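Local atomic coordinates of alanine racemase 1 (Caldanaerobacter subterraneus subsp. tengcongensis MB4, PDB entry 4Y2W), a protein that belongs to the alanine racemase family, with an N-terminal domain built on an eight-stranded TIM-type barrel, a C-terminal domain rich in strands, and two chains in its assembly. Residues 24-29 with 33-38; 50-55 with 77-82; 60-65 with 161-166. The protein carries 1 engineered substitution. One frame throughout, in Å; residues are numbered along the deposited sequence.

Contact 1: residues 24-29 with 33-38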
loop_
_atom_site.group_PDB
_atom_site.type_symbol
_atom_site.label_atom_id
_atom_site.label_comp_id
_atom_site.label_asym_id
_atom_site.label_seq_id
_atom_site.Cartn_x
_atom_site.Cartn_y
_atom_site.Cartn_z
ATOM N N GLU A 24 24.334 -7.699 -14.098
ATOM C CA GLU A 24 25.047 -8.549 -13.139
ATOM C C GLU A 24 24.543 -9.992 -13.178
ATOM O O GLU A 24 25.329 -10.928 -13.033
ATOM C CB GLU A 24 24.917 -8.000 -11.714
ATOM C CG GLU A 24 25.641 -6.685 -11.479
ATOM C CD GLU A 24 27.149 -6.836 -11.492
ATOM O OE1 GLU A 24 27.663 -7.722 -10.781
ATOM O OE2 GLU A 24 27.821 -6.064 -12.210
ATOM N N ILE A 25 23.241 -10.168 -13.382
ATOM C CA ILE A 25 22.650 -11.504 -13.450
ATOM C C ILE A 25 23.136 -12.262 -14.690
ATOM O O ILE A 25 23.354 -13.473 -14.631
ATOM C CB ILE A 25 21.104 -11.456 -13.438
ATOM C CG1 ILE A 25 20.586 -10.745 -12.182
ATOM C CG2 ILE A 25 20.515 -12.862 -13.515
ATOM C CD1 ILE A 25 21.100 -11.320 -10.879
ATOM N N LYS A 26 23.306 -11.549 -15.802
ATOM C CA LYS A 26 23.826 -12.148 -17.035
ATOM C C LYS A 26 25.248 -12.703 -16.878
ATOM O O LYS A 26 25.604 -13.695 -17.516
ATOM C CB LYS A 26 23.778 -11.142 -18.190
ATOM C CG LYS A 26 22.370 -10.863 -18.694
ATOM C CD LYS A 26 22.360 -10.006 -19.955
ATOM C CE LYS A 26 22.643 -10.820 -21.210
ATOM N NZ LYS A 26 21.594 -11.843 -21.484
ATOM N N LYS A 27 26.053 -12.066 -16.032
ATOM C CA LYS A 27 27.412 -12.535 -15.757
ATOM C C LYS A 27 27.417 -13.877 -15.025
ATOM O O LYS A 27 28.278 -14.715 -15.280
ATOM C CB LYS A 27 28.185 -11.498 -14.936
ATOM C CG LYS A 27 28.441 -10.188 -15.666
ATOM C CD LYS A 27 29.034 -9.141 -14.734
ATOM C CE LYS A 27 29.391 -7.863 -15.480
ATOM N NZ LYS A 27 30.004 -6.840 -14.590
ATOM N N ILE A 28 26.450 -14.072 -14.128
ATOM C CA ILE A 28 26.349 -15.296 -13.321
ATOM C C ILE A 28 25.885 -16.494 -14.152
ATOM O O ILE A 28 26.411 -17.599 -13.998
ATOM C CB ILE A 28 25.374 -15.115 -12.127
ATOM C CG1 ILE A 28 25.825 -13.961 -11.217
ATOM C CG2 ILE A 28 25.243 -16.406 -11.322
ATOM C CD1 ILE A 28 27.266 -14.047 -10.759
ATOM N N VAL A 29 24.893 -16.276 -15.013
ATOM C CA VAL A 29 24.346 -17.345 -15.857
ATOM C C VAL A 29 25.107 -17.454 -17.174
ATOM O O VAL A 29 25.890 -16.572 -17.527
ATOM C CB VAL A 29 22.839 -17.141 -16.157
ATOM C CG1 VAL A 29 22.061 -16.918 -14.867
ATOM C CG2 VAL A 29 22.609 -15.989 -17.131
ATOM N N VAL A 33 21.528 -18.830 -21.527
ATOM C CA VAL A 33 20.475 -18.913 -20.518
ATOM C C VAL A 33 19.657 -17.627 -20.544
ATOM O O VAL A 33 20.206 -16.533 -20.397
ATOM C CB VAL A 33 21.054 -19.124 -19.103
ATOM C CG1 VAL A 33 19.932 -19.318 -18.090
ATOM C CG2 VAL A 33 22.009 -20.310 -19.090
ATOM N N LYS A 34 18.345 -17.770 -20.723
ATOM C CA LYS A 34 17.440 -16.626 -20.859
ATOM C C LYS A 34 17.055 -16.049 -19.501
ATOM O O LYS A 34 17.065 -16.755 -18.489
ATOM C CB LYS A 34 16.175 -17.032 -21.618
ATOM C CG LYS A 34 16.446 -17.614 -22.995
ATOM C CD LYS A 34 15.164 -17.884 -23.764
ATOM C CE LYS A 34 15.468 -18.545 -25.100
ATOM N NZ LYS A 34 14.277 -18.577 -25.991
ATOM N N ILE A 35 16.707 -14.766 -19.486
ATOM C CA ILE A 35 16.349 -14.080 -18.246
ATOM C C ILE A 35 14.916 -13.552 -18.286
ATOM O O ILE A 35 14.530 -12.839 -19.215
ATOM C CB ILE A 35 17.337 -12.935 -17.941
ATOM C CG1 ILE A 35 18.710 -13.537 -17.611
ATOM C CG2 ILE A 35 16.828 -12.075 -16.789
ATOM C CD1 ILE A 35 19.807 -12.530 -17.352
ATOM N N MET A 36 14.139 -13.923 -17.270
ATOM C CA MET A 36 12.790 -13.409 -17.077
ATOM C C MET A 36 12.798 -12.457 -15.892
ATOM O O MET A 36 12.909 -12.892 -14.746
ATOM C CB MET A 36 11.814 -14.554 -16.800
ATOM C CG MET A 36 10.457 -14.102 -16.280
ATOM S SD MET A 36 9.351 -15.471 -15.927
ATOM C CE MET A 36 8.751 -15.829 -17.572
ATOM N N ALA A 37 12.670 -11.163 -16.163
ATOM C CA ALA A 37 12.604 -10.166 -15.093
ATOM C C ALA A 37 11.248 -10.240 -14.385
ATOM O O ALA A 37 10.213 -9.931 -14.975
ATOM C CB ALA A 37 12.845 -8.771 -15.648
ATOM N N VAL A 38 11.256 -10.675 -13.128
ATOM C CA VAL A 38 10.054 -10.635 -12.304
ATOM C C VAL A 38 9.870 -9.185 -11.876
ATOM O O VAL A 38 10.735 -8.618 -11.212
ATOM C CB VAL A 38 10.169 -11.548 -11.066
ATOM C CG1 VAL A 38 8.932 -11.428 -10.185
ATOM C CG2 VAL A 38 10.388 -12.995 -11.493
#
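V29 and V33 bring their CA atoms within 6.3 Å of each other where helix 15-28 gives way, through a short turn, to strand 34-38, and one turn further back along the helix the spacing has widened to 7.8 Å between the CA atoms of K26 and I35. No hydrogen bond crosses the gap; apolar side-chain atoms make the contact. The two valines meet at their branch points, V29 CB lying 4.0 Å from V33 CB, while V29 CG2 also rests against V33 CB. I35 carries most of the rest: CD1 stands anti to CA about the CB-CG1 bond (chi2 177°), which sets it against the helix. There CD1 meets three residues. It touches the CG2 branch of I25 at 3.9 Å, whereas the CG1 arm of that isoleucine leads away; it lies against the aliphatic base of K26 at CG; and it comes more loosely to V29 CG2. K26 itself is exposed. Along its two edges the strand's backbone is hydrogen-bonded, I35 to Y62 and K34 to V223. The arrangement is that of a TIM-type barrel whose first strand is packed on its outer side by the helix leading into it.

Contact 2: residues 50-55 with 77-82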
loop_
_atom_site.group_PDB
_atom_site.type_symbol
_atom_site.label_atom_id
_atom_site.label_comp_id
_atom_site.label_asym_id
_atom_site.label_seq_id
_atom_site.Cartn_x
_atom_site.Cartn_y
_atom_site.Cartn_z
ATOM N N TYR A 50 7.701 2.064 -16.300
ATOM C CA TYR A 50 9.053 2.558 -16.566
ATOM C C TYR A 50 10.109 1.454 -16.458
ATOM O O TYR A 50 11.010 1.374 -17.294
ATOM C CB TYR A 50 9.395 3.741 -15.648
ATOM C CG TYR A 50 9.007 5.088 -16.229
ATOM C CD1 TYR A 50 7.736 5.620 -16.027
ATOM C CD2 TYR A 50 9.913 5.827 -16.992
ATOM C CE1 TYR A 50 7.379 6.847 -16.563
ATOM C CE2 TYR A 50 9.567 7.055 -17.529
ATOM C CZ TYR A 50 8.297 7.560 -17.312
ATOM O OH TYR A 50 7.950 8.782 -17.842
ATOM N N VAL A 51 9.989 0.604 -15.443
ATOM C CA VAL A 51 10.938 -0.495 -15.242
ATOM C C VAL A 51 10.903 -1.469 -16.422
ATOM O O VAL A 51 11.948 -1.900 -16.907
ATOM C CB VAL A 51 10.662 -1.245 -13.921
ATOM C CG1 VAL A 51 11.453 -2.544 -13.841
ATOM C CG2 VAL A 51 10.997 -0.356 -12.733
ATOM N N ALA A 52 9.703 -1.806 -16.883
ATOM C CA ALA A 52 9.544 -2.692 -18.034
ATOM C C ALA A 52 10.083 -2.036 -19.300
ATOM O O ALA A 52 10.766 -2.678 -20.095
ATOM C CB ALA A 52 8.083 -3.072 -18.218
ATOM N N LYS A 53 9.771 -0.756 -19.476
ATOM C CA LYS A 53 10.244 0.009 -20.628
ATOM C C LYS A 53 11.765 -0.072 -20.730
ATOM O O LYS A 53 12.300 -0.373 -21.796
ATOM C CB LYS A 53 9.798 1.478 -20.527
ATOM C CG LYS A 53 10.073 2.322 -21.771
ATOM C CD LYS A 53 10.391 3.775 -21.416
ATOM C CE LYS A 53 10.799 4.607 -22.630
ATOM N NZ LYS A 53 9.643 5.309 -23.260
ATOM N N PHE A 54 12.450 0.174 -19.618
ATOM C CA PHE A 54 13.912 0.242 -19.621
ATOM C C PHE A 54 14.605 -1.124 -19.633
ATOM O O PHE A 54 15.723 -1.242 -20.144
ATOM C CB PHE A 54 14.419 1.123 -18.472
ATOM C CG PHE A 54 14.513 2.576 -18.841
ATOM C CD1 PHE A 54 13.366 3.341 -18.998
ATOM C CD2 PHE A 54 15.746 3.168 -19.080
ATOM C CE1 PHE A 54 13.450 4.676 -19.363
ATOM C CE2 PHE A 54 15.836 4.502 -19.445
ATOM C CZ PHE A 54 14.688 5.257 -19.589
ATOM N N LEU A 55 13.956 -2.151 -19.088
ATOM C CA LEU A 55 14.475 -3.518 -19.194
ATOM C C LEU A 55 14.253 -4.088 -20.603
ATOM O O LEU A 55 15.050 -4.904 -21.080
ATOM C CB LEU A 55 13.849 -4.429 -18.134
ATOM C CG LEU A 55 14.274 -4.166 -16.685
ATOM C CD1 LEU A 55 13.469 -5.037 -15.732
ATOM C CD2 LEU A 55 15.764 -4.399 -16.485
ATOM N N LYS A 77 0.836 -0.133 -22.299
ATOM C CA LYS A 77 1.925 0.832 -22.481
ATOM C C LYS A 77 2.942 0.441 -23.566
ATOM O O LYS A 77 4.055 0.968 -23.594
ATOM C CB LYS A 77 2.628 1.086 -21.140
ATOM C CG LYS A 77 1.752 1.807 -20.122
ATOM C CD LYS A 77 1.547 3.276 -20.485
ATOM C CE LYS A 77 0.402 3.904 -19.705
ATOM N NZ LYS A 77 0.680 3.965 -18.244
ATOM N N GLY A 78 2.556 -0.464 -24.464
ATOM C CA GLY A 78 3.361 -0.782 -25.648
ATOM C C GLY A 78 4.542 -1.711 -25.423
ATOM O O GLY A 78 5.499 -1.699 -26.202
ATOM N N ILE A 79 4.479 -2.524 -24.372
ATOM C CA ILE A 79 5.531 -3.501 -24.100
ATOM C C ILE A 79 5.342 -4.706 -25.028
ATOM O O ILE A 79 4.292 -5.350 -25.009
ATOM C CB ILE A 79 5.525 -3.948 -22.620
ATOM C CG1 ILE A 79 5.790 -2.755 -21.688
ATOM C CG2 ILE A 79 6.551 -5.049 -22.379
ATOM C CD1 ILE A 79 7.201 -2.201 -21.735
ATOM N N LYS A 80 6.359 -4.978 -25.845
ATOM C CA LYS A 80 6.338 -6.071 -26.828
ATOM C C LYS A 80 6.867 -7.376 -26.240
ATOM O O LYS A 80 6.457 -8.459 -26.658
ATOM C CB LYS A 80 7.193 -5.708 -28.046
ATOM C CG LYS A 80 6.804 -4.414 -28.748
ATOM C CD LYS A 80 7.918 -3.938 -29.672
ATOM C CE LYS A 80 7.646 -2.544 -30.218
ATOM N NZ LYS A 80 6.429 -2.495 -31.076
ATOM N N THR A 81 7.794 -7.258 -25.289
ATOM C CA THR A 81 8.391 -8.403 -24.601
ATOM C C THR A 81 7.325 -9.421 -24.176
ATOM O O THR A 81 6.247 -9.026 -23.731
ATOM C CB THR A 81 9.160 -7.935 -23.343
ATOM O OG1 THR A 81 10.043 -6.859 -23.685
ATOM C CG2 THR A 81 9.977 -9.068 -22.737
ATOM N N PRO A 82 7.613 -10.731 -24.322
ATOM C CA PRO A 82 6.670 -11.742 -23.830
ATOM C C PRO A 82 6.458 -11.638 -22.324
ATOM O O PRO A 82 7.410 -11.379 -21.588
ATOM C CB PRO A 82 7.356 -13.070 -24.179
ATOM C CG PRO A 82 8.295 -12.742 -25.287
ATOM C CD PRO A 82 8.768 -11.348 -25.002
#
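A52 and K53, neighbours on helix 48-58, receive the end of I79 from the loop that follows helix 68-76. Taken in order, residues 50-55 open with Y50, whose CB is directed away from that loop and whose ring stacks with Y374 instead. V51 is buried on another face, against I18 and I39. A52 comes next and turns its methyl group toward the loop: its CB lies 3.7 Å from I79 CD1, with I79 CG1 a little further off at 4.2 Å. The same CD1 sits over the helix backbone, 3.7 Å from K53 N. I79 is placed to do this by its torsions: CG1 stands anti to its own carbonyl carbon (chi1 -62°), and a second bend at chi2 of -70° carries CD1 round to the helix, so the longer branch of the isoleucine does the touching. The two elements belong to successive beta-alpha units of the barrel, helix 48-58 leading to strand 62-65 and helix 68-76 to strand 83-85, so that I79, just past the C-terminal end of helix 68-76, packs against the neighbouring outer helix 48-58. The turn that delivers it is a Schellman motif, in which G78 is the C-prime residue with positive phi and I79 N returns to L74 O. K53 contributes its backbone N, while the end of its side chain leads away from the loop. F54 is directed away from the loop and packs on L15 and I381. L55, last in line, packs on F22 and F63, and just beyond it E56 OE2 accepts hydrogen bonds from both K80 N and T81 N.

Contact 3: residues 60-65 with 161-166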
loop_
_atom_site.group_PDB
_atom_site.type_symbol
_atom_site.label_atom_id
_atom_site.label_comp_id
_atom_site.label_asym_id
_atom_site.label_seq_id
_atom_site.Cartn_x
_atom_site.Cartn_y
_atom_site.Cartn_z
ATOM N N VAL A 60 15.846 -7.807 -22.327
ATOM C CA VAL A 60 15.353 -8.900 -21.488
ATOM C C VAL A 60 14.518 -9.883 -22.317
ATOM O O VAL A 60 13.850 -9.484 -23.271
ATOM C CB VAL A 60 14.535 -8.357 -20.293
ATOM C CG1 VAL A 60 13.183 -7.808 -20.744
ATOM C CG2 VAL A 60 14.364 -9.427 -19.226
ATOM N N ASP A 61 14.563 -11.161 -21.950
ATOM C CA ASP A 61 13.923 -12.225 -22.739
ATOM C C ASP A 61 12.445 -12.434 -22.409
ATOM O O ASP A 61 11.657 -12.792 -23.284
ATOM C CB ASP A 61 14.680 -13.547 -22.560
ATOM C CG ASP A 61 16.119 -13.461 -23.025
ATOM O OD1 ASP A 61 16.343 -13.037 -24.175
ATOM O OD2 ASP A 61 17.026 -13.815 -22.244
ATOM N N TYR A 62 12.078 -12.224 -21.148
ATOM C CA TYR A 62 10.700 -12.417 -20.693
ATOM C C TYR A 62 10.416 -11.489 -19.513
ATOM O O TYR A 62 11.340 -10.961 -18.889
ATOM C CB TYR A 62 10.501 -13.871 -20.253
ATOM C CG TYR A 62 9.357 -14.602 -20.928
ATOM C CD1 TYR A 62 8.032 -14.312 -20.616
ATOM C CD2 TYR A 62 9.605 -15.604 -21.865
ATOM C CE1 TYR A 62 6.988 -14.991 -21.229
ATOM C CE2 TYR A 62 8.567 -16.285 -22.482
ATOM C CZ TYR A 62 7.262 -15.975 -22.161
ATOM O OH TYR A 62 6.230 -16.650 -22.764
ATOM N N PHE A 63 9.135 -11.290 -19.216
ATOM C CA PHE A 63 8.717 -10.650 -17.970
ATOM C C PHE A 63 7.827 -11.589 -17.169
ATOM O O PHE A 63 7.028 -12.333 -17.733
ATOM C CB PHE A 63 7.963 -9.347 -18.240
ATOM C CG PHE A 63 8.853 -8.182 -18.546
ATOM C CD1 PHE A 63 9.760 -7.723 -17.605
ATOM C CD2 PHE A 63 8.773 -7.530 -19.767
ATOM C CE1 PHE A 63 10.581 -6.643 -17.879
ATOM C CE2 PHE A 63 9.588 -6.446 -20.049
ATOM C CZ PHE A 63 10.494 -6.003 -19.103
ATOM N N GLY A 64 7.976 -11.540 -15.851
ATOM C CA GLY A 64 7.118 -12.285 -14.939
ATOM C C GLY A 64 6.259 -11.333 -14.129
ATOM O O GLY A 64 6.765 -10.357 -13.566
ATOM N N VAL A 65 4.958 -11.615 -14.081
ATOM C CA VAL A 65 4.028 -10.856 -13.252
ATOM C C VAL A 65 3.050 -11.773 -12.528
ATOM O O VAL A 65 2.855 -12.928 -12.913
ATOM C CB VAL A 65 3.236 -9.818 -14.068
ATOM C CG1 VAL A 65 4.163 -8.716 -14.552
ATOM C CG2 VAL A 65 2.504 -10.475 -15.230
ATOM N N ILE A 161 0.198 -23.380 -27.474
ATOM C CA ILE A 161 1.619 -23.613 -27.698
ATOM C C ILE A 161 2.226 -23.948 -26.340
ATOM O O ILE A 161 2.195 -23.130 -25.418
ATOM C CB ILE A 161 2.348 -22.385 -28.283
ATOM C CG1 ILE A 161 1.632 -21.864 -29.533
ATOM C CG2 ILE A 161 3.793 -22.741 -28.620
ATOM C CD1 ILE A 161 2.191 -20.554 -30.056
ATOM N N LEU A 162 2.769 -25.154 -26.227
ATOM C CA LEU A 162 3.324 -25.645 -24.975
ATOM C C LEU A 162 4.796 -25.227 -24.869
ATOM O O LEU A 162 5.711 -26.039 -25.045
ATOM C CB LEU A 162 3.140 -27.164 -24.909
ATOM C CG LEU A 162 3.262 -27.884 -23.567
ATOM C CD1 LEU A 162 2.644 -27.093 -22.425
ATOM C CD2 LEU A 162 2.605 -29.250 -23.676
ATOM N N GLU A 163 4.998 -23.943 -24.570
ATOM C CA GLU A 163 6.318 -23.309 -24.616
ATOM C C GLU A 163 7.186 -23.576 -23.391
ATOM O O GLU A 163 8.392 -23.784 -23.523
ATOM C CB GLU A 163 6.159 -21.798 -24.780
ATOM C CG GLU A 163 7.462 -21.046 -25.001
ATOM C CD GLU A 163 7.268 -19.546 -25.015
ATOM O OE1 GLU A 163 6.901 -18.983 -23.964
ATOM O OE2 GLU A 163 7.485 -18.927 -26.074
ATOM N N GLY A 164 6.592 -23.541 -22.202
ATOM C CA GLY A 164 7.369 -23.645 -20.968
ATOM C C GLY A 164 6.834 -24.613 -19.935
ATOM O O GLY A 164 5.694 -25.077 -20.011
ATOM N N ILE A 165 7.689 -24.927 -18.969
ATOM C CA ILE A 165 7.319 -25.744 -17.821
ATOM C C ILE A 165 8.215 -25.326 -16.661
ATOM O O ILE A 165 9.427 -25.190 -16.835
ATOM C CB ILE A 165 7.445 -27.259 -18.115
ATOM C CG1 ILE A 165 7.074 -28.081 -16.876
ATOM C CG2 ILE A 165 8.849 -27.617 -18.585
ATOM C CD1 ILE A 165 6.756 -29.532 -17.170
ATOM N N TYR A 166 7.627 -25.097 -15.490
ATOM C CA TYR A 166 8.402 -24.577 -14.369
ATOM C C TYR A 166 7.906 -24.993 -13.000
ATOM O O TYR A 166 6.804 -25.524 -12.851
ATOM C CB TYR A 166 8.493 -23.050 -14.451
ATOM C CG TYR A 166 7.215 -22.295 -14.156
ATOM C CD1 TYR A 166 6.173 -22.259 -15.074
ATOM C CD2 TYR A 166 7.059 -21.594 -12.960
ATOM C CE1 TYR A 166 5.007 -21.556 -14.807
ATOM C CE2 TYR A 166 5.899 -20.891 -12.683
ATOM C CZ TYR A 166 4.876 -20.874 -13.610
ATOM O OH TYR A 166 3.724 -20.175 -13.332
#
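Y62 and E163 reach for each other from opposite directions and meet by a single hydrogen bond, Y62 OH to E163 OE1 at 2.7 Å. Their backbones stay well apart, the closest CA atoms, those of Y62 and G164, being 11.7 Å from each other, so the side chains must bridge the gap, the tyrosine covering the greater part. E163 is drawn out: CG is anti to the backbone N and chi2 keeps the chain extended, which holds the carboxylate far from its strand. Y62 leaves strand 62-65 with a chi1 of -125° that carries its ring across the barrel to E163, whose OE1 lies off the ring axis. The carboxylate oxygen arrives at the edge of the tyrosine ring, near its plane, while the plane of the carboxylate itself stands 83° from the ring. OE1 accepts through its syn lone pair, the one on the side of OE2. Next to E163, L162 is the centre of an inverse gamma turn, with a weak bond from E163 N to I161 O. The two strands are second and sixth of the eight in the closed barrel, so the pair bridges its interior from one side to the other. Neither polar end depends on the other alone: Y62 OH also hydrogen-bonds T103 OG1, and E163 OE1 also bonds H129 NE2. One carboxylate oxygen thus takes two partners, and the phenol sits between a carboxylate and a threonine hydroxyl. Such a chain of polar groups would satisfy the buried hydroxyl, fix the rotation of the glutamate, and probably favour its negatively charged form.

All three contacts lie in the N-terminal barrel domain, with centres about 17 Å (contacts 1 and 2), 13 Å (1 and 3) and 15 Å (2 and 3) apart. Contact 1 closes first along the chain; contacts 2 and 3 then interlace, residues 60-65 falling between 50-55 and 77-82. Strand 62-65 is the common neighbour, pairing with strand 34-38 (A37 O to G64 N, 2.9 Å) and with the loop entering strand 83-85 (P82 O to F63 N, 2.9 Å). Contact 1 joins outer helix to wall, contact 2 outer helix to the loop after the next helix; touching where A37 meets L55, they tie successive units locally, whereas contact 3 ties the second strand to the sixth across the interior.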